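Local coordinates for protein separin (Saccharomyces cerevisiae, PDB 5U1T) that cleaves the MCD1/SCC1 subunit of cohesin as a caspase-like cysteine protease, triggering chromosome segregation at the onset of anaphase, at residues I962-P967 and L1319-E1324; L1294-Q1299 and S1305-L1310; F1313-L1318 and D1328-S1333. All coordinates share one frame; numbering follows the deposited sequence.

Contact 1: I962-P967 and L1319-E1324; sequences IPSSLP and LFHGEE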
loop_
_atom_site.group_PDB
_atom_site.type_symbol
_atom_site.label_atom_id
_atom_site.label_comp_id
_atom_site.label_asym_id
_atom_site.label_seq_id
_atom_site.Cartn_x
_atom_site.Cartn_y
_atom_site.Cartn_z
ATOM N N ILE A 962 -31.257 -5.036 -45.184
ATOM C CA ILE A 962 -31.401 -3.600 -45.140
ATOM C C ILE A 962 -30.510 -3.005 -46.205
ATOM O O ILE A 962 -29.445 -3.493 -46.432
ATOM C CB ILE A 962 -31.043 -3.085 -43.737
ATOM C CG1 ILE A 962 -31.068 -1.585 -43.653
ATOM C CG2 ILE A 962 -29.696 -3.579 -43.305
ATOM C CD1 ILE A 962 -31.577 -1.108 -42.328
ATOM N N PRO A 963 -30.927 -1.945 -46.867
ATOM C CA PRO A 963 -32.291 -1.720 -47.304
ATOM C C PRO A 963 -32.830 -2.809 -48.174
ATOM O O PRO A 963 -32.194 -3.288 -49.075
ATOM C CB PRO A 963 -32.147 -0.475 -48.140
ATOM C CG PRO A 963 -30.816 -0.623 -48.752
ATOM C CD PRO A 963 -29.962 -1.391 -47.809
ATOM N N SER A 964 -34.049 -3.184 -47.896
ATOM C CA SER A 964 -34.684 -4.231 -48.629
ATOM C C SER A 964 -35.903 -3.698 -49.360
ATOM O O SER A 964 -36.248 -4.178 -50.407
ATOM C CB SER A 964 -35.075 -5.325 -47.659
ATOM O OG SER A 964 -35.886 -4.771 -46.658
ATOM N N SER A 965 -36.528 -2.686 -48.798
ATOM C CA SER A 965 -37.707 -2.093 -49.351
ATOM C C SER A 965 -37.476 -0.618 -49.619
ATOM O O SER A 965 -36.786 0.049 -48.894
ATOM C CB SER A 965 -38.876 -2.323 -48.410
ATOM O OG SER A 965 -40.069 -1.733 -48.854
ATOM N N LEU A 966 -38.081 -0.121 -50.677
ATOM C CA LEU A 966 -38.103 1.293 -50.971
ATOM C C LEU A 966 -39.180 1.994 -50.195
ATOM O O LEU A 966 -40.298 1.543 -50.137
ATOM C CB LEU A 966 -38.358 1.504 -52.452
ATOM C CG LEU A 966 -37.153 1.385 -53.363
ATOM C CD1 LEU A 966 -37.581 1.264 -54.804
ATOM C CD2 LEU A 966 -36.304 2.616 -53.182
ATOM N N PRO A 967 -38.854 3.130 -49.625
ATOM C CA PRO A 967 -39.821 3.872 -48.835
ATOM C C PRO A 967 -40.760 4.686 -49.683
ATOM O O PRO A 967 -40.640 4.711 -50.888
ATOM C CB PRO A 967 -38.944 4.801 -48.036
ATOM C CG PRO A 967 -37.801 5.058 -48.924
ATOM C CD PRO A 967 -37.552 3.797 -49.665
ATOM N N LEU A 1319 -43.915 -9.363 -46.258
ATOM C CA LEU A 1319 -44.663 -9.705 -45.044
ATOM C C LEU A 1319 -44.421 -8.734 -43.875
ATOM O O LEU A 1319 -45.383 -8.280 -43.240
ATOM C CB LEU A 1319 -44.333 -11.133 -44.593
ATOM C CG LEU A 1319 -44.918 -11.553 -43.241
ATOM C CD1 LEU A 1319 -46.412 -11.298 -43.233
ATOM C CD2 LEU A 1319 -44.611 -13.011 -42.905
ATOM N N PHE A 1320 -43.156 -8.417 -43.589
ATOM C CA PHE A 1320 -42.836 -7.628 -42.398
ATOM C C PHE A 1320 -43.272 -6.200 -42.620
ATOM O O PHE A 1320 -43.639 -5.505 -41.681
ATOM C CB PHE A 1320 -41.349 -7.706 -42.061
ATOM C CG PHE A 1320 -40.854 -9.110 -41.874
ATOM C CD1 PHE A 1320 -41.645 -10.051 -41.235
ATOM C CD2 PHE A 1320 -39.617 -9.502 -42.364
ATOM C CE1 PHE A 1320 -41.211 -11.352 -41.072
ATOM C CE2 PHE A 1320 -39.177 -10.803 -42.204
ATOM C CZ PHE A 1320 -39.981 -11.732 -41.563
ATOM N N HIS A 1321 -43.286 -5.779 -43.878
ATOM C CA HIS A 1321 -43.802 -4.460 -44.205
ATOM C C HIS A 1321 -45.334 -4.410 -44.365
ATOM O O HIS A 1321 -45.871 -3.391 -44.793
ATOM C CB HIS A 1321 -43.149 -3.940 -45.476
ATOM C CG HIS A 1321 -41.834 -3.273 -45.251
ATOM N ND1 HIS A 1321 -40.629 -3.911 -45.471
ATOM C CD2 HIS A 1321 -41.533 -2.028 -44.823
ATOM C CE1 HIS A 1321 -39.642 -3.080 -45.191
ATOM N NE2 HIS A 1321 -40.166 -1.930 -44.799
ATOM N N GLY A 1322 -46.032 -5.494 -44.028
ATOM C CA GLY A 1322 -47.489 -5.494 -44.030
ATOM C C GLY A 1322 -48.246 -6.183 -45.176
ATOM O O GLY A 1322 -49.475 -6.112 -45.237
ATOM N N GLU A 1323 -47.542 -6.836 -46.093
ATOM C CA GLU A 1323 -48.228 -7.537 -47.179
ATOM C C GLU A 1323 -48.286 -9.027 -46.895
ATOM O O GLU A 1323 -47.297 -9.745 -47.076
ATOM C CB GLU A 1323 -47.544 -7.295 -48.524
ATOM C CG GLU A 1323 -48.403 -7.673 -49.689
ATOM C CD GLU A 1323 -47.632 -7.648 -50.992
ATOM O OE1 GLU A 1323 -47.517 -8.720 -51.628
ATOM O OE2 GLU A 1323 -47.136 -6.556 -51.370
ATOM N N GLU A 1324 -49.446 -9.489 -46.444
ATOM C CA GLU A 1324 -49.651 -10.899 -46.176
ATOM C C GLU A 1324 -49.884 -11.700 -47.454
ATOM O O GLU A 1324 -50.577 -11.249 -48.352
ATOM C CB GLU A 1324 -50.819 -11.090 -45.235
ATOM C CG GLU A 1324 -50.560 -10.530 -43.878
ATOM C CD GLU A 1324 -51.551 -11.052 -42.856
ATOM O OE1 GLU A 1324 -52.792 -11.039 -43.136
ATOM O OE2 GLU A 1324 -51.089 -11.492 -41.777
#

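Contact 2: L1294-Q1299 and S1305-L1310; sequences LKLNPQ and SKMEDL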
loop_
_atom_site.group_PDB
_atom_site.type_symbol
_atom_site.label_atom_id
_atom_site.label_comp_id
_atom_site.label_asym_id
_atom_site.label_seq_id
_atom_site.Cartn_x
_atom_site.Cartn_y
_atom_site.Cartn_z
ATOM N N LEU A 1294 -31.161 -12.819 -60.821
ATOM C CA LEU A 1294 -30.297 -12.827 -61.992
ATOM C C LEU A 1294 -28.947 -13.469 -61.728
ATOM O O LEU A 1294 -28.247 -13.864 -62.654
ATOM C CB LEU A 1294 -30.078 -11.406 -62.499
ATOM C CG LEU A 1294 -31.299 -10.725 -63.092
ATOM C CD1 LEU A 1294 -30.901 -9.513 -63.921
ATOM C CD2 LEU A 1294 -32.070 -11.736 -63.918
ATOM N N LYS A 1295 -28.546 -13.565 -60.469
ATOM C CA LYS A 1295 -27.235 -14.109 -60.226
ATOM C C LYS A 1295 -27.295 -15.628 -60.036
ATOM O O LYS A 1295 -26.266 -16.290 -60.039
ATOM C CB LYS A 1295 -26.576 -13.384 -59.042
ATOM C CG LYS A 1295 -26.029 -11.998 -59.448
ATOM C CD LYS A 1295 -25.616 -11.117 -58.278
ATOM C CE LYS A 1295 -25.017 -9.798 -58.790
ATOM N NZ LYS A 1295 -24.706 -8.780 -57.742
ATOM N N LEU A 1296 -28.484 -16.197 -59.928
ATOM C CA LEU A 1296 -28.595 -17.650 -59.873
ATOM C C LEU A 1296 -28.185 -18.322 -61.214
ATOM O O LEU A 1296 -28.322 -17.735 -62.292
ATOM C CB LEU A 1296 -30.024 -18.062 -59.506
ATOM C CG LEU A 1296 -30.638 -17.511 -58.227
ATOM C CD1 LEU A 1296 -32.156 -17.545 -58.292
ATOM C CD2 LEU A 1296 -30.129 -18.302 -57.037
ATOM N N ASN A 1297 -27.679 -19.555 -61.139
ATOM C CA ASN A 1297 -27.359 -20.340 -62.325
ATOM C C ASN A 1297 -28.333 -21.502 -62.470
ATOM O O ASN A 1297 -28.251 -22.475 -61.715
ATOM C CB ASN A 1297 -25.922 -20.866 -62.259
ATOM C CG ASN A 1297 -25.517 -21.679 -63.507
ATOM O OD1 ASN A 1297 -26.289 -21.813 -64.477
ATOM N ND2 ASN A 1297 -24.299 -22.222 -63.482
ATOM N N PRO A 1298 -29.254 -21.410 -63.446
ATOM C CA PRO A 1298 -30.244 -22.468 -63.641
ATOM C C PRO A 1298 -29.617 -23.813 -63.956
ATOM O O PRO A 1298 -30.281 -24.838 -63.836
ATOM C CB PRO A 1298 -31.072 -21.957 -64.814
ATOM C CG PRO A 1298 -30.933 -20.486 -64.735
ATOM C CD PRO A 1298 -29.524 -20.255 -64.318
ATOM N N GLN A 1299 -28.350 -23.820 -64.337
ATOM C CA GLN A 1299 -27.722 -25.064 -64.740
ATOM C C GLN A 1299 -27.203 -25.860 -63.532
ATOM O O GLN A 1299 -27.044 -27.081 -63.612
ATOM C CB GLN A 1299 -26.604 -24.780 -65.747
ATOM C CG GLN A 1299 -27.092 -24.121 -67.051
ATOM C CD GLN A 1299 -28.422 -24.710 -67.575
ATOM O OE1 GLN A 1299 -28.533 -25.920 -67.818
ATOM N NE2 GLN A 1299 -29.435 -23.843 -67.754
ATOM N N SER A 1305 -33.627 -24.962 -54.912
ATOM C CA SER A 1305 -33.530 -24.676 -53.485
ATOM C C SER A 1305 -33.112 -23.246 -53.284
ATOM O O SER A 1305 -33.641 -22.551 -52.433
ATOM C CB SER A 1305 -32.532 -25.600 -52.803
ATOM O OG SER A 1305 -32.826 -26.942 -53.127
ATOM N N LYS A 1306 -32.159 -22.810 -54.088
ATOM C CA LYS A 1306 -31.620 -21.485 -53.925
ATOM C C LYS A 1306 -32.674 -20.478 -54.306
ATOM O O LYS A 1306 -32.842 -19.475 -53.619
ATOM C CB LYS A 1306 -30.358 -21.314 -54.755
ATOM C CG LYS A 1306 -29.244 -22.228 -54.309
ATOM C CD LYS A 1306 -27.928 -21.835 -54.934
ATOM C CE LYS A 1306 -26.901 -22.918 -54.731
ATOM N NZ LYS A 1306 -25.609 -22.502 -55.294
ATOM N N MET A 1307 -33.411 -20.765 -55.376
ATOM C CA MET A 1307 -34.470 -19.869 -55.830
ATOM C C MET A 1307 -35.611 -19.815 -54.822
ATOM O O MET A 1307 -36.062 -18.737 -54.459
ATOM C CB MET A 1307 -35.011 -20.281 -57.202
ATOM C CG MET A 1307 -35.712 -19.119 -57.887
ATOM S SD MET A 1307 -36.420 -19.466 -59.501
ATOM C CE MET A 1307 -37.733 -20.593 -59.021
ATOM N N GLU A 1308 -36.072 -20.981 -54.383
ATOM C CA GLU A 1308 -37.071 -21.083 -53.330
ATOM C C GLU A 1308 -36.703 -20.208 -52.120
ATOM O O GLU A 1308 -37.529 -19.452 -51.614
ATOM C CB GLU A 1308 -37.229 -22.541 -52.902
ATOM C CG GLU A 1308 -38.471 -22.815 -52.096
ATOM C CD GLU A 1308 -38.584 -24.267 -51.654
ATOM O OE1 GLU A 1308 -37.588 -24.805 -51.131
ATOM O OE2 GLU A 1308 -39.669 -24.872 -51.826
ATOM N N ASP A 1309 -35.453 -20.309 -51.675
ATOM C CA ASP A 1309 -34.977 -19.494 -50.575
ATOM C C ASP A 1309 -35.008 -18.010 -50.896
ATOM O O ASP A 1309 -35.308 -17.211 -50.025
ATOM C CB ASP A 1309 -33.560 -19.900 -50.183
ATOM C CG ASP A 1309 -33.500 -21.302 -49.636
ATOM O OD1 ASP A 1309 -34.568 -21.837 -49.276
ATOM O OD2 ASP A 1309 -32.392 -21.873 -49.568
ATOM N N LEU A 1310 -34.680 -17.630 -52.133
ATOM C CA LEU A 1310 -34.848 -16.242 -52.551
ATOM C C LEU A 1310 -36.292 -15.799 -52.478
ATOM O O LEU A 1310 -36.563 -14.660 -52.121
ATOM C CB LEU A 1310 -34.347 -16.019 -53.961
ATOM C CG LEU A 1310 -32.909 -15.574 -54.089
ATOM C CD1 LEU A 1310 -32.724 -14.883 -55.414
ATOM C CD2 LEU A 1310 -32.543 -14.648 -52.961
#

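Contact 3: F1313-L1318 and D1328-S1333; sequences FVLDIL and DEIDFS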
loop_
_atom_site.group_PDB
_atom_site.type_symbol
_atom_site.label_atom_id
_atom_site.label_comp_id
_atom_site.label_asym_id
_atom_site.label_seq_id
_atom_site.Cartn_x
_atom_site.Cartn_y
_atom_site.Cartn_z
ATOM N N PHE A 1313 -37.243 -15.093 -48.976
ATOM C CA PHE A 1313 -36.645 -13.842 -48.594
ATOM C C PHE A 1313 -37.519 -12.680 -49.041
ATOM O O PHE A 1313 -37.822 -11.779 -48.251
ATOM C CB PHE A 1313 -35.234 -13.728 -49.179
ATOM C CG PHE A 1313 -34.538 -12.467 -48.804
ATOM C CD1 PHE A 1313 -34.315 -12.163 -47.461
ATOM C CD2 PHE A 1313 -34.119 -11.579 -49.771
ATOM C CE1 PHE A 1313 -33.681 -10.985 -47.091
ATOM C CE2 PHE A 1313 -33.478 -10.402 -49.420
ATOM C CZ PHE A 1313 -33.264 -10.098 -48.072
ATOM N N VAL A 1314 -37.941 -12.714 -50.307
ATOM C CA VAL A 1314 -38.746 -11.636 -50.855
ATOM C C VAL A 1314 -40.150 -11.605 -50.214
ATOM O O VAL A 1314 -40.636 -10.543 -49.807
ATOM C CB VAL A 1314 -38.839 -11.747 -52.392
ATOM C CG1 VAL A 1314 -39.601 -10.571 -52.962
ATOM C CG2 VAL A 1314 -37.434 -11.780 -52.978
ATOM N N LEU A 1315 -40.784 -12.766 -50.106
ATOM C CA LEU A 1315 -42.042 -12.868 -49.390
ATOM C C LEU A 1315 -41.914 -12.297 -47.978
ATOM O O LEU A 1315 -42.802 -11.595 -47.497
ATOM C CB LEU A 1315 -42.510 -14.318 -49.327
ATOM C CG LEU A 1315 -42.824 -15.008 -50.648
ATOM C CD1 LEU A 1315 -43.475 -16.351 -50.417
ATOM C CD2 LEU A 1315 -43.699 -14.129 -51.495
ATOM N N ASP A 1316 -40.793 -12.586 -47.321
ATOM C CA ASP A 1316 -40.558 -12.063 -45.990
ATOM C C ASP A 1316 -40.482 -10.537 -46.016
ATOM O O ASP A 1316 -41.095 -9.890 -45.186
ATOM C CB ASP A 1316 -39.296 -12.661 -45.381
ATOM C CG ASP A 1316 -39.543 -13.990 -44.701
ATOM O OD1 ASP A 1316 -40.708 -14.392 -44.545
ATOM O OD2 ASP A 1316 -38.560 -14.637 -44.300
ATOM N N ILE A 1317 -39.758 -9.952 -46.964
ATOM C CA ILE A 1317 -39.698 -8.495 -47.055
ATOM C C ILE A 1317 -41.096 -7.899 -47.141
ATOM O O ILE A 1317 -41.423 -6.950 -46.426
ATOM C CB ILE A 1317 -38.906 -8.003 -48.275
ATOM C CG1 ILE A 1317 -37.463 -8.535 -48.259
ATOM C CG2 ILE A 1317 -38.953 -6.471 -48.351
ATOM C CD1 ILE A 1317 -36.563 -7.971 -49.370
ATOM N N LEU A 1318 -41.932 -8.460 -48.000
ATOM C CA LEU A 1318 -43.287 -7.962 -48.141
ATOM C C LEU A 1318 -44.106 -8.211 -46.887
ATOM O O LEU A 1318 -44.902 -7.367 -46.496
ATOM C CB LEU A 1318 -43.960 -8.605 -49.351
ATOM C CG LEU A 1318 -43.133 -8.479 -50.624
ATOM C CD1 LEU A 1318 -43.777 -9.278 -51.751
ATOM C CD2 LEU A 1318 -42.971 -7.014 -50.995
ATOM N N ASP A 1328 -50.488 -21.002 -48.678
ATOM C CA ASP A 1328 -51.680 -21.708 -49.081
ATOM C C ASP A 1328 -52.212 -21.349 -50.464
ATOM O O ASP A 1328 -52.810 -22.176 -51.160
ATOM C CB ASP A 1328 -52.755 -21.412 -48.045
ATOM C CG ASP A 1328 -53.530 -22.618 -47.694
ATOM O OD1 ASP A 1328 -53.777 -23.400 -48.629
ATOM O OD2 ASP A 1328 -53.871 -22.812 -46.498
ATOM N N GLU A 1329 -52.028 -20.096 -50.850
ATOM C CA GLU A 1329 -52.639 -19.605 -52.064
ATOM C C GLU A 1329 -51.681 -18.810 -52.922
ATOM O O GLU A 1329 -52.111 -18.062 -53.784
ATOM C CB GLU A 1329 -53.870 -18.745 -51.743
ATOM C CG GLU A 1329 -53.926 -18.161 -50.352
ATOM C CD GLU A 1329 -55.119 -17.244 -50.155
ATOM O OE1 GLU A 1329 -55.736 -16.831 -51.168
ATOM O OE2 GLU A 1329 -55.457 -16.933 -48.987
ATOM N N ILE A 1330 -50.382 -18.951 -52.688
ATOM C CA ILE A 1330 -49.422 -18.447 -53.651
ATOM C C ILE A 1330 -49.295 -19.510 -54.733
ATOM O O ILE A 1330 -49.273 -20.704 -54.427
ATOM C CB ILE A 1330 -48.047 -18.159 -53.013
ATOM C CG1 ILE A 1330 -48.163 -17.057 -51.949
ATOM C CG2 ILE A 1330 -47.005 -17.810 -54.086
ATOM C CD1 ILE A 1330 -46.995 -17.000 -50.993
ATOM N N ASP A 1331 -49.234 -19.098 -55.991
ATOM C CA ASP A 1331 -49.002 -20.069 -57.047
ATOM C C ASP A 1331 -47.512 -20.304 -57.242
ATOM O O ASP A 1331 -46.894 -19.698 -58.113
ATOM C CB ASP A 1331 -49.636 -19.616 -58.360
ATOM C CG ASP A 1331 -49.735 -20.741 -59.372
ATOM O OD1 ASP A 1331 -49.174 -21.832 -59.111
ATOM O OD2 ASP A 1331 -50.368 -20.530 -60.431
ATOM N N PHE A 1332 -46.945 -21.194 -56.433
ATOM C CA PHE A 1332 -45.514 -21.489 -56.490
ATOM C C PHE A 1332 -45.132 -22.134 -57.811
ATOM O O PHE A 1332 -44.038 -21.896 -58.308
ATOM C CB PHE A 1332 -45.092 -22.385 -55.321
ATOM C CG PHE A 1332 -45.000 -21.660 -54.013
ATOM C CD1 PHE A 1332 -43.885 -20.915 -53.705
ATOM C CD2 PHE A 1332 -46.041 -21.706 -53.103
ATOM C CE1 PHE A 1332 -43.799 -20.237 -52.514
ATOM C CE2 PHE A 1332 -45.960 -21.035 -51.907
ATOM C CZ PHE A 1332 -44.831 -20.296 -51.609
ATOM N N SER A 1333 -46.039 -22.930 -58.381
ATOM C CA SER A 1333 -45.772 -23.599 -59.651
ATOM C C SER A 1333 -45.447 -22.552 -60.697
ATOM O O SER A 1333 -44.443 -22.649 -61.414
ATOM C CB SER A 1333 -46.962 -24.436 -60.083
ATOM O OG SER A 1333 -47.697 -24.835 -58.937
#

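Contact 1: I962-P967 and L1319-E1324
S965 and H1321 face each other across 8.3 Å between their CA atoms, where the irregular chain 962-967 passes the C-terminal end of helix 1303-1320. H1321 has just left helical geometry, and G1322, with positive phi, is the C-prime residue of a Schellman motif that closes the helix. G1322 N bonds back to L1319 O at 3.0 Å. The imidazole carries the contact. S965 lies over one of its faces, with CB 3.4 Å from H1321 CE1 and OG 3.9 Å above the ring plane, over its centre. That placement follows from turning OG anti to the backbone N (chi1 178°). S964 comes from a different direction, its OG near the ring plane at the edge, 4.4 Å from H1321 CE1. On the helix side, H1321 ND1 hydrogen-bonds I1317 O, one turn back, while S965 OG has a weak bond to K1284 O. Replacing H1321 by alanine would probably leave I1317 O without its imidazole partner and open a gap beside S965. With H1321 ND1 and the S965 hydroxyl each tied to a neighbour of its own, the serine's only weakly, loop and helix end are held together here by shape and ring-face contact.

Contact 2: L1294-Q1299 and S1305-L1310
L1296 reaches from the loop after helix 1287-1294 onto helix 1303-1320 and meets three residues there, all through apolar contacts. Its CD1 branch serves two of them: it sits 3.9 Å from M1307 CG, the two side chains crossing at about a right angle, and 4.0 Å from L1310 CD1, which it meets tip to tip. The CD2 branch lies 3.8 Å from K1306 CB, and here the two side chains run alongside in opposite senses. Setting CG beside the backbone N (chi1 -56°) aims L1296 at the helix, where CD2 falls on K1306 and CD1 lies between M1307 and L1310. L1310 also packs on L1292 and F1293, and L1296 on I1343 of helix 1332-1347. The polar interactions are separate from this patch. K1306 gives only the root of its chain to L1296; beyond CG it extends away to a salt bridge with E1300. Within the loop, Q1299 N bonds N1297 OD1 at 2.9 Å, the donor well above the carbonyl plane, and this makes an Asx turn. The arrangement is that of a short connection folded back between consecutive helices, 1287-1294 and 1303-1320, with a leucine of the link tucked against the first turns of the second helix.

Contact 3: F1313-L1318 and D1328-S1333
L1315 and I1330 mark the closest backbone approach, 10.2 Å between CA atoms, a separation wide enough that only side chains bridge it. Segment 1313-1318 is regular helix, with I1317 N bonded to F1313 O and L1318 N to V1314 O. Segment 1328-1333 is irregular until it enters helix 1332-1347 at F1332. Just before that entry D1331 forms the centre of an inverse gamma turn, closed by a weak bond from F1332 N to I1330 O. The main touch is between two methyls: L1315 CD1 and I1330 CD1 lie 3.6 Å apart, the two side chains meeting tip to tip. In I1330 the CG1 branch stands beside the backbone N (chi1 -63°) and carries CD1 across to the leucine, while CG2, anti to that N, lies 4.0 Å above the plane of the F1332 ring, over its centre. One isoleucine therefore touches the opposing helix with one branch and covers a phenyl face with the other. F1332 adds a looser contact of its own, CZ 4.3 Å from L1315 CD1, met obliquely. L1315 also packs on Y1327, and I1330 on P1271. At the helix start, D1331 OD1 accepts weak bonds from M1334 N and from S1333 OG, the latter at 3.4 Å. This is an N-cap, with an aspartate side chain held over the first turn of a helix while the hydrophobic residues on either side of it in sequence, I1330 and F1332, pack onto the preceding helix across the loop that joins helices 1303-1320 and 1332-1347.

Overall arrangement
All three contacts use helix 1303-1320: contact 2 its early turns, contact 3 its later turns and contact 1 its C-terminal end. Contact 3 is buried and purely aliphatic and aromatic, whereas contacts 1 and 2 are partly buried, and in them polar side chains lend carbon atoms or a ring to the interface. Contacts 2 and 3 join neighbours in sequence; contact 1 instead brings in a loop from more than 350 residues earlier. Contacts 1 and 3 also touch directly, through S964 CB 3.5 Å from I1317 CD1 and a probable hydrogen bond from E1323 N to L1318 O, while contacts 1 and 2 stay about 10 Å apart at their nearest atoms.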